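Local structure of glutathione s-transferase III (Zea mays, 1AW9) at residues L21-L26 with R200-K205; A47-G52 with V63-R68; V145-L150 with A186-K191. The protein probably conjugates reduced glutathione to a wide range of hydrophobic electrophiles, releasing a halide from halogenated substrates, and so takes part in herbicide detoxification. All coordinates share one frame; numbering follows the deposited sequence.

Contact 1: residues L21-L26 with R200-K205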
loop_
_atom_site.group_PDB
_atom_site.type_symbol
_atom_site.label_atom_id
_atom_site.label_comp_id
_atom_site.label_asym_id
_atom_site.label_seq_id
_atom_site.Cartn_x
_atom_site.Cartn_y
_atom_site.Cartn_z
ATOM N N LEU A 21 -5.400 -28.265 23.292
ATOM C CA LEU A 21 -6.326 -29.338 23.680
ATOM C C LEU A 21 -5.580 -30.661 23.923
ATOM O O LEU A 21 -5.897 -31.380 24.867
ATOM C CB LEU A 21 -7.463 -29.522 22.665
ATOM C CG LEU A 21 -8.453 -28.353 22.415
ATOM C CD1 LEU A 21 -9.363 -28.691 21.279
ATOM C CD2 LEU A 21 -9.275 -27.996 23.607
ATOM N N ASN A 22 -4.565 -30.964 23.117
ATOM C CA ASN A 22 -3.800 -32.183 23.326
ATOM C C ASN A 22 -2.946 -32.108 24.575
ATOM O O ASN A 22 -2.789 -33.091 25.272
ATOM C CB ASN A 22 -2.929 -32.480 22.141
ATOM C CG ASN A 22 -3.732 -32.845 20.968
ATOM O OD1 ASN A 22 -4.689 -33.586 21.098
ATOM N ND2 ASN A 22 -3.406 -32.289 19.810
ATOM N N GLU A 23 -2.385 -30.950 24.881
ATOM C CA GLU A 23 -1.562 -30.850 26.071
ATOM C C GLU A 23 -2.407 -31.222 27.274
ATOM O O GLU A 23 -1.964 -31.958 28.131
ATOM C CB GLU A 23 -1.008 -29.438 26.230
ATOM C CG GLU A 23 0.147 -29.107 25.309
ATOM C CD GLU A 23 1.475 -29.738 25.738
ATOM O OE1 GLU A 23 1.614 -30.143 26.910
ATOM O OE2 GLU A 23 2.400 -29.819 24.913
ATOM N N LYS A 24 -3.613 -30.665 27.338
ATOM C CA LYS A 24 -4.572 -30.904 28.414
ATOM C C LYS A 24 -5.196 -32.306 28.278
ATOM O O LYS A 24 -5.974 -32.739 29.130
ATOM C CB LYS A 24 -5.679 -29.841 28.342
ATOM C CG LYS A 24 -5.250 -28.473 28.840
ATOM C CD LYS A 24 -5.382 -28.445 30.333
ATOM C CE LYS A 24 -4.424 -27.492 30.956
ATOM N NZ LYS A 24 -4.303 -27.788 32.405
ATOM N N GLY A 25 -4.850 -33.002 27.198
ATOM C CA GLY A 25 -5.389 -34.318 26.946
ATOM C C GLY A 25 -6.914 -34.369 26.869
ATOM O O GLY A 25 -7.514 -35.418 27.147
ATOM N N LEU A 26 -7.548 -33.279 26.444
ATOM C CA LEU A 26 -8.994 -33.242 26.351
ATOM C C LEU A 26 -9.454 -33.910 25.080
ATOM O O LEU A 26 -8.685 -34.054 24.156
ATOM C CB LEU A 26 -9.494 -31.805 26.412
ATOM C CG LEU A 26 -9.177 -31.053 27.714
ATOM C CD1 LEU A 26 -9.624 -29.610 27.633
ATOM C CD2 LEU A 26 -9.872 -31.714 28.896
ATOM N N ARG A 200 7.832 -32.457 22.417
ATOM C CA ARG A 200 6.706 -32.720 23.300
ATOM C C ARG A 200 5.735 -33.737 22.685
ATOM O O ARG A 200 5.291 -33.589 21.540
ATOM C CB ARG A 200 5.968 -31.434 23.597
ATOM C CG ARG A 200 6.740 -30.452 24.382
ATOM C CD ARG A 200 5.769 -29.678 25.249
ATOM N NE ARG A 200 6.236 -29.625 26.632
ATOM C CZ ARG A 200 5.455 -29.635 27.704
ATOM N NH1 ARG A 200 4.138 -29.703 27.589
ATOM N NH2 ARG A 200 6.004 -29.513 28.896
ATOM N N PRO A 201 5.349 -34.764 23.465
ATOM C CA PRO A 201 4.428 -35.826 23.043
ATOM C C PRO A 201 3.114 -35.248 22.516
ATOM O O PRO A 201 2.629 -35.667 21.468
ATOM C CB PRO A 201 4.175 -36.589 24.346
ATOM C CG PRO A 201 5.422 -36.377 25.116
ATOM C CD PRO A 201 5.691 -34.919 24.886
ATOM N N ALA A 202 2.541 -34.297 23.264
ATOM C CA ALA A 202 1.283 -33.650 22.877
ATOM C C ALA A 202 1.440 -33.010 21.504
ATOM O O ALA A 202 0.586 -33.189 20.605
ATOM C CB ALA A 202 0.891 -32.602 23.891
ATOM N N PHE A 203 2.558 -32.307 21.324
ATOM C CA PHE A 203 2.781 -31.667 20.056
ATOM C C PHE A 203 2.902 -32.657 18.942
ATOM O O PHE A 203 2.417 -32.408 17.849
ATOM C CB PHE A 203 3.974 -30.730 20.061
ATOM C CG PHE A 203 3.923 -29.752 18.931
ATOM C CD1 PHE A 203 2.808 -28.922 18.770
ATOM C CD2 PHE A 203 4.905 -29.731 17.970
ATOM C CE1 PHE A 203 2.678 -28.100 17.663
ATOM C CE2 PHE A 203 4.788 -28.909 16.850
ATOM C CZ PHE A 203 3.674 -28.094 16.694
ATOM N N GLN A 204 3.512 -33.804 19.229
ATOM C CA GLN A 204 3.698 -34.877 18.251
ATOM C C GLN A 204 2.374 -35.349 17.724
ATOM O O GLN A 204 2.235 -35.646 16.531
ATOM C CB GLN A 204 4.423 -36.052 18.896
ATOM C CG GLN A 204 5.903 -35.821 19.002
ATOM C CD GLN A 204 6.446 -35.408 17.660
ATOM O OE1 GLN A 204 6.602 -36.244 16.767
ATOM N NE2 GLN A 204 6.645 -34.105 17.465
ATOM N N LYS A 205 1.405 -35.403 18.637
ATOM C CA LYS A 205 0.036 -35.830 18.346
ATOM C C LYS A 205 -0.597 -34.804 17.412
ATOM O O LYS A 205 -1.106 -35.140 16.329
ATOM C CB LYS A 205 -0.771 -35.912 19.658
ATOM C CG LYS A 205 -2.030 -36.820 19.657
ATOM C CD LYS A 205 -2.820 -36.732 20.998
ATOM C CE LYS A 205 -1.895 -36.886 22.235
ATOM N NZ LYS A 205 -2.511 -36.405 23.531
HETATM O O HOH W 1 -2.137 -35.495 26.432
HETATM O O HOH W 2 -5.583 -34.949 23.664
#

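Contact 2: residues A47-G52 with V63-R68. Unlike the reference sequence in segment 47-52: Ala47 (reference Thr). With CD (cadmium ion), chain E.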
loop_
_atom_site.group_PDB
_atom_site.type_symbol
_atom_site.label_atom_id
_atom_site.label_comp_id
_atom_site.label_asym_id
_atom_site.label_seq_id
_atom_site.Cartn_x
_atom_site.Cartn_y
_atom_site.Cartn_z
ATOM N N ALA A 47 -23.577 -17.629 13.907
ATOM C CA ALA A 47 -24.235 -17.941 15.167
ATOM C C ALA A 47 -23.210 -18.392 16.213
ATOM O O ALA A 47 -23.435 -18.241 17.420
ATOM C CB ALA A 47 -25.272 -19.037 14.940
ATOM N N LEU A 48 -22.140 -19.046 15.764
ATOM C CA LEU A 48 -21.093 -19.458 16.680
ATOM C C LEU A 48 -20.236 -18.221 16.822
ATOM O O LEU A 48 -20.184 -17.622 17.905
ATOM C CB LEU A 48 -20.303 -20.627 16.105
ATOM C CG LEU A 48 -21.201 -21.856 15.922
ATOM C CD1 LEU A 48 -20.422 -23.031 15.377
ATOM C CD2 LEU A 48 -21.842 -22.214 17.256
ATOM N N ASN A 49 -19.675 -17.768 15.696
ATOM C CA ASN A 49 -18.830 -16.567 15.677
ATOM C C ASN A 49 -19.446 -15.442 14.840
ATOM O O ASN A 49 -19.415 -15.507 13.615
ATOM C CB ASN A 49 -17.434 -16.874 15.119
ATOM C CG ASN A 49 -16.463 -15.713 15.300
ATOM O OD1 ASN A 49 -15.285 -15.813 14.973
ATOM N ND2 ASN A 49 -16.937 -14.628 15.872
ATOM N N PRO A 50 -19.982 -14.390 15.488
ATOM C CA PRO A 50 -20.579 -13.284 14.736
ATOM C C PRO A 50 -19.561 -12.557 13.868
ATOM O O PRO A 50 -19.943 -11.924 12.885
ATOM C CB PRO A 50 -21.200 -12.404 15.822
ATOM C CG PRO A 50 -20.428 -12.734 17.026
ATOM C CD PRO A 50 -20.212 -14.217 16.928
ATOM N N PHE A 51 -18.267 -12.682 14.196
ATOM C CA PHE A 51 -17.221 -12.072 13.359
ATOM C C PHE A 51 -16.977 -12.936 12.142
ATOM O O PHE A 51 -16.278 -12.524 11.219
ATOM C CB PHE A 51 -15.916 -11.838 14.116
ATOM C CG PHE A 51 -16.040 -10.777 15.148
ATOM C CD1 PHE A 51 -16.012 -9.443 14.784
ATOM C CD2 PHE A 51 -16.283 -11.103 16.465
ATOM C CE1 PHE A 51 -16.236 -8.452 15.709
ATOM C CE2 PHE A 51 -16.510 -10.112 17.403
ATOM C CZ PHE A 51 -16.486 -8.778 17.023
ATOM N N GLY A 52 -17.563 -14.135 12.153
ATOM C CA GLY A 52 -17.444 -15.059 11.037
ATOM C C GLY A 52 -16.063 -15.603 10.739
ATOM O O GLY A 52 -15.757 -15.896 9.575
ATOM N N VAL A 63 -19.713 -21.203 23.963
ATOM C CA VAL A 63 -19.184 -21.002 22.615
ATOM C C VAL A 63 -18.120 -19.919 22.768
ATOM O O VAL A 63 -18.330 -18.894 23.425
ATOM C CB VAL A 63 -20.226 -20.490 21.592
ATOM C CG1 VAL A 63 -19.611 -20.462 20.191
ATOM C CG2 VAL A 63 -21.467 -21.356 21.593
ATOM N N LEU A 64 -16.942 -20.183 22.240
ATOM C CA LEU A 64 -15.873 -19.214 22.325
ATOM C C LEU A 64 -15.266 -19.137 20.951
ATOM O O LEU A 64 -15.419 -20.050 20.137
ATOM C CB LEU A 64 -14.815 -19.648 23.360
ATOM C CG LEU A 64 -15.258 -19.771 24.830
ATOM C CD1 LEU A 64 -15.589 -21.226 25.109
ATOM C CD2 LEU A 64 -14.204 -19.262 25.806
ATOM N N PHE A 65 -14.679 -17.996 20.660
ATOM C CA PHE A 65 -13.997 -17.768 19.394
ATOM C C PHE A 65 -12.841 -16.852 19.826
ATOM O O PHE A 65 -12.855 -16.320 20.967
ATOM C CB PHE A 65 -14.932 -17.190 18.317
ATOM C CG PHE A 65 -15.719 -15.992 18.767
ATOM C CD1 PHE A 65 -15.173 -14.711 18.705
ATOM C CD2 PHE A 65 -16.998 -16.140 19.271
ATOM C CE1 PHE A 65 -15.895 -13.606 19.144
ATOM C CE2 PHE A 65 -17.735 -15.032 19.717
ATOM C CZ PHE A 65 -17.183 -13.771 19.654
ATOM N N GLU A 66 -11.838 -16.735 18.946
ATOM C CA GLU A 66 -10.551 -16.021 19.161
ATOM C C GLU A 66 -9.695 -17.164 19.727
ATOM O O GLU A 66 -9.858 -17.561 20.872
ATOM C CB GLU A 66 -10.633 -14.878 20.182
ATOM C CG GLU A 66 -11.446 -13.652 19.755
ATOM C CD GLU A 66 -10.968 -13.089 18.426
ATOM O OE1 GLU A 66 -9.898 -12.411 18.379
ATOM O OE2 GLU A 66 -11.674 -13.353 17.421
ATOM N N SER A 67 -8.836 -17.730 18.903
ATOM C CA SER A 67 -8.013 -18.861 19.306
ATOM C C SER A 67 -7.328 -18.693 20.668
ATOM O O SER A 67 -7.315 -19.622 21.468
ATOM C CB SER A 67 -6.997 -19.228 18.199
ATOM O OG SER A 67 -5.915 -18.303 18.193
ATOM N N ARG A 68 -6.807 -17.502 20.956
ATOM C CA ARG A 68 -6.138 -17.247 22.225
ATOM C C ARG A 68 -7.126 -17.159 23.388
ATOM O O ARG A 68 -6.759 -17.435 24.523
ATOM C CB ARG A 68 -5.296 -15.969 22.150
ATOM C CG ARG A 68 -4.186 -16.042 21.136
ATOM C CD ARG A 68 -3.380 -14.757 21.051
ATOM N NE ARG A 68 -2.407 -14.907 19.973
ATOM C CZ ARG A 68 -2.724 -14.857 18.685
ATOM N NH1 ARG A 68 -3.984 -14.605 18.331
ATOM N NH2 ARG A 68 -1.857 -15.271 17.767
HETATM CD CD CD E . -10.159 -12.433 15.881
#

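Contact 3: residues V145-L150 with A186-K191. With CD (cadmium ion), chain B.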
loop_
_atom_site.group_PDB
_atom_site.type_symbol
_atom_site.label_atom_id
_atom_site.label_comp_id
_atom_site.label_asym_id
_atom_site.label_seq_id
_atom_site.Cartn_x
_atom_site.Cartn_y
_atom_site.Cartn_z
ATOM N N VAL A 145 15.115 -10.498 20.068
ATOM C CA VAL A 145 14.709 -10.260 21.444
ATOM C C VAL A 145 14.370 -11.591 22.132
ATOM O O VAL A 145 14.622 -11.753 23.315
ATOM C CB VAL A 145 13.548 -9.244 21.561
ATOM C CG1 VAL A 145 13.106 -9.133 23.028
ATOM C CG2 VAL A 145 13.990 -7.860 21.009
ATOM N N TYR A 146 13.794 -12.536 21.395
ATOM C CA TYR A 146 13.482 -13.851 21.931
ATOM C C TYR A 146 14.819 -14.534 22.242
ATOM O O TYR A 146 14.970 -15.211 23.244
ATOM C CB TYR A 146 12.736 -14.711 20.889
ATOM C CG TYR A 146 11.234 -14.546 20.839
ATOM C CD1 TYR A 146 10.652 -13.302 20.582
ATOM C CD2 TYR A 146 10.385 -15.642 21.008
ATOM C CE1 TYR A 146 9.259 -13.154 20.488
ATOM C CE2 TYR A 146 8.996 -15.500 20.928
ATOM C CZ TYR A 146 8.447 -14.250 20.667
ATOM O OH TYR A 146 7.090 -14.106 20.681
ATOM N N GLU A 147 15.777 -14.384 21.348
ATOM C CA GLU A 147 17.080 -15.002 21.503
ATOM C C GLU A 147 17.776 -14.566 22.793
ATOM O O GLU A 147 18.282 -15.392 23.548
ATOM C CB GLU A 147 17.929 -14.675 20.279
ATOM C CG GLU A 147 19.364 -15.015 20.427
ATOM C CD GLU A 147 19.659 -16.502 20.412
ATOM O OE1 GLU A 147 18.770 -17.342 20.184
ATOM O OE2 GLU A 147 20.829 -16.845 20.603
ATOM N N ALA A 148 17.814 -13.267 23.044
ATOM C CA ALA A 148 18.440 -12.766 24.248
ATOM C C ALA A 148 17.656 -13.230 25.485
ATOM O O ALA A 148 18.237 -13.588 26.509
ATOM C CB ALA A 148 18.499 -11.288 24.197
ATOM N N HIS A 149 16.336 -13.269 25.380
ATOM C CA HIS A 149 15.512 -13.707 26.496
ATOM C C HIS A 149 15.683 -15.192 26.786
ATOM O O HIS A 149 15.705 -15.614 27.936
ATOM C CB HIS A 149 14.045 -13.433 26.180
ATOM C CG HIS A 149 13.081 -13.947 27.211
ATOM N ND1 HIS A 149 12.892 -13.338 28.435
ATOM C CD2 HIS A 149 12.217 -14.991 27.176
ATOM C CE1 HIS A 149 11.951 -13.981 29.106
ATOM N NE2 HIS A 149 11.529 -14.986 28.362
ATOM N N LEU A 150 15.668 -15.991 25.734
ATOM C CA LEU A 150 15.786 -17.428 25.848
ATOM C C LEU A 150 17.198 -17.885 26.227
ATOM O O LEU A 150 17.408 -19.047 26.600
ATOM C CB LEU A 150 15.255 -18.122 24.575
ATOM C CG LEU A 150 13.720 -18.060 24.414
ATOM C CD1 LEU A 150 13.313 -18.421 23.018
ATOM C CD2 LEU A 150 13.000 -18.985 25.438
ATOM N N ALA A 186 18.831 -19.863 12.667
ATOM C CA ALA A 186 20.004 -19.057 12.863
ATOM C C ALA A 186 20.137 -18.483 14.243
ATOM O O ALA A 186 21.108 -17.793 14.540
ATOM C CB ALA A 186 20.002 -17.947 11.852
ATOM N N ARG A 187 19.146 -18.685 15.082
ATOM C CA ARG A 187 19.232 -18.135 16.421
ATOM C C ARG A 187 19.273 -19.340 17.332
ATOM O O ARG A 187 18.287 -20.032 17.516
ATOM C CB ARG A 187 18.037 -17.215 16.686
ATOM C CG ARG A 187 18.189 -15.858 16.030
ATOM C CD ARG A 187 16.870 -15.160 15.757
ATOM N NE ARG A 187 17.118 -13.857 15.132
ATOM C CZ ARG A 187 17.271 -13.657 13.819
ATOM N NH1 ARG A 187 17.170 -14.661 12.943
ATOM N NH2 ARG A 187 17.693 -12.476 13.393
ATOM N N PRO A 188 20.441 -19.610 17.918
ATOM C CA PRO A 188 20.729 -20.726 18.823
ATOM C C PRO A 188 19.696 -21.076 19.853
ATOM O O PRO A 188 19.279 -22.214 19.929
ATOM C CB PRO A 188 22.058 -20.314 19.469
ATOM C CG PRO A 188 22.726 -19.587 18.365
ATOM C CD PRO A 188 21.605 -18.705 17.835
ATOM N N HIS A 189 19.316 -20.137 20.685
ATOM C CA HIS A 189 18.329 -20.461 21.710
ATOM C C HIS A 189 16.931 -20.560 21.205
ATOM O O HIS A 189 16.124 -21.319 21.761
ATOM C CB HIS A 189 18.348 -19.452 22.804
ATOM C CG HIS A 189 19.712 -19.187 23.272
ATOM N ND1 HIS A 189 20.293 -19.933 24.269
ATOM C CD2 HIS A 189 20.658 -18.354 22.807
ATOM C CE1 HIS A 189 21.554 -19.561 24.391
ATOM N NE2 HIS A 189 21.803 -18.606 23.517
ATOM N N VAL A 190 16.604 -19.762 20.187
ATOM C CA VAL A 190 15.272 -19.841 19.620
ATOM C C VAL A 190 15.161 -21.252 19.067
ATOM O O VAL A 190 14.229 -21.970 19.420
ATOM C CB VAL A 190 15.036 -18.782 18.536
ATOM C CG1 VAL A 190 13.610 -18.911 17.964
ATOM C CG2 VAL A 190 15.216 -17.399 19.156
ATOM N N LYS A 191 16.179 -21.682 18.315
ATOM C CA LYS A 191 16.234 -23.021 17.720
ATOM C C LYS A 191 16.109 -24.159 18.759
ATOM O O LYS A 191 15.285 -25.071 18.600
ATOM C CB LYS A 191 17.524 -23.162 16.921
ATOM C CG LYS A 191 17.624 -24.430 16.139
ATOM C CD LYS A 191 18.895 -24.377 15.347
ATOM C CE LYS A 191 19.286 -25.731 14.802
ATOM N NZ LYS A 191 19.789 -26.621 15.903
HETATM CD CD CD B . 13.403 -11.252 29.413
HETATM O O HOH W 3 15.017 -10.662 28.821
#

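Contact 1: residues L21-L26 with R200-K205
The guanidinium of Arg200 meets the carboxylate of Glu23 along its edge, and one nitrogen does all the gripping: NH1 lies 2.7 Å from Glu23 OE1 in a salt bridge and donates a nearly straight hydrogen bond (168°) to Glu23 OE2 at 3.2 Å. OE2 lies in the guanidinium plane, whereas NH1 comes to it on the syn side but tilted out of the carboxylate plane, and the two flat groups are turned 31° apart. Phe161 makes a cation-pi contact with the same guanidinium, and Glu23 OE1 has a second partner in Thr83 OG1.

This is an interface between the two domains of the glutathione transferase fold, joining the end of helix 12-23 in the thioredoxin-like domain to the start of helix 201-209 in the helical domain. The Glu23 chain, bent at chi2 (-76°), swings its carboxylate over Ala202, whose CB comes within 3.3 Å of Glu23 OE2. Arg200 holds the N-cap position of helix 201-209.

Next to this pair, Asn22 packs its CB 4.2 Å from Ala202 CB, and its ND2 bonds to Thr206 OG1, one turn further along the opposite helix. Lys205 runs past the amide, with CD 3.7 Å from Asn22 OD1. Helix 12-23 finishes in a Schellman motif, Gly25 taking positive phi, and two waters link that end to the lysine tip. One donates to Asn22 O at 2.7 Å; the other donates to Asn22 OD1 and Leu26 O, and both accept only weak bonds from Lys205 NZ.

Contact 2: residues A47-G52 with V63-R68
Phe65 and Asn49 form the centre of this contact through stacking of flat groups. The Asn49 amide lies over one face of the phenyl ring, the planes only 16° apart, with Asn49 CG 3.6 Å from Phe65 CG. Asn49 gets there with its CG anti to the backbone N (chi1 -170°), while Phe65 CG stands in the crowded position between its own N and carbonyl carbon (chi1 50°), which turns the ring toward the 47-52 loop.

Apolar contacts add to that stack. Pro50 CD touches Phe65 CE2 at 3.8 Å, and Phe51 presents its edge, CD2, to Phe65 CE1 at 3.7 Å; the two rings meet obliquely, their centroids 6.0 Å apart. Beyond the ring, Val63 CG1 reaches Leu48 CD2 at 4.1 Å and also lies against the Leu48 carbonyl oxygen.

The loop thus leans on the outermost strand, 62-65, of the thioredoxin-like domain. A type I turn from Asn49 to Gly52, closed by Gly52 N to Asn49 O, places Phe51 between Phe65 and the second subunit, where it stacks on His105 and packs against Val101 of that subunit, consistent with the aromatic key of the lock-and-key dimer contact in this superfamily. Phe65 also packs on Val97 of the second subunit.

A cadmium ion is bound by both carboxylate oxygens of Glu66, OE1 at 2.5 Å. Glu66, at the N-cap of helix 67-77, and Ser67 are, as in a close relative, probable glutathione ligands; in this apo model Ser67 OG has a weak hydrogen bond with Arg16.

Contact 3: residues V145-L150 with A186-K191
Glu147 leaves its helix with CG anti to the backbone N (chi1 168°) and then bends at chi2 (72°), which lays the carboxylate against the first turn of helix 188-199, where His189 and Val190 expose their backbone N-H groups. Glu147 OE1 accepts from both. His189 N lies 2.9 Å from Glu147 OE1, whose syn lone pair it meets in a bent bond (131°), and Val190 N approaches Glu147 OE1 nearly in line with the C-O bond at 3.2 Å. A carboxylate at this helix start would be favoured by the helix dipole. Arg187 CB also packs on Glu147 OE1, at 3.6 Å, and Pro188 CD lies 3.4 Å from Glu147 OE2.

Beside these bonds the contact is apolar: Val190 CG2 touches Tyr146 CB at 4.0 Å, and Leu150 CB meets His189 CB at 3.8 Å. The Arg187 guanidinium turns back to Asp144 and Leu183 O. Across helix 129-152, His149 ND1 binds a cadmium ion.

Both helices belong to the helical C-terminal domain. Helix 129-152 packs on helix 188-199 through Glu147 and also on helix 92-122, whose Trp98 stacks on His149 and meets Tyr146 edge-to-face.

From the N terminus, the chain enters contact 1 at the end of helix 12-23, and that loop stays open until Arg200 and helix 201-209 close it 174 residues later. Everything else happens inside it. Contact 2 closes a short loop, bringing strand 62-65 against the 47-52 loop. Contact 3 follows in series, pairing helix 129-152 with helix 188-199. Contacts 2 and 3 lie on opposite sides of the chain's centre, about 33 Å between their centres, each within one domain; contact 1 joins the two domains. Helix 188-199 leads straight into helix 201-209, linking contact 3 to the closing side of contact 1.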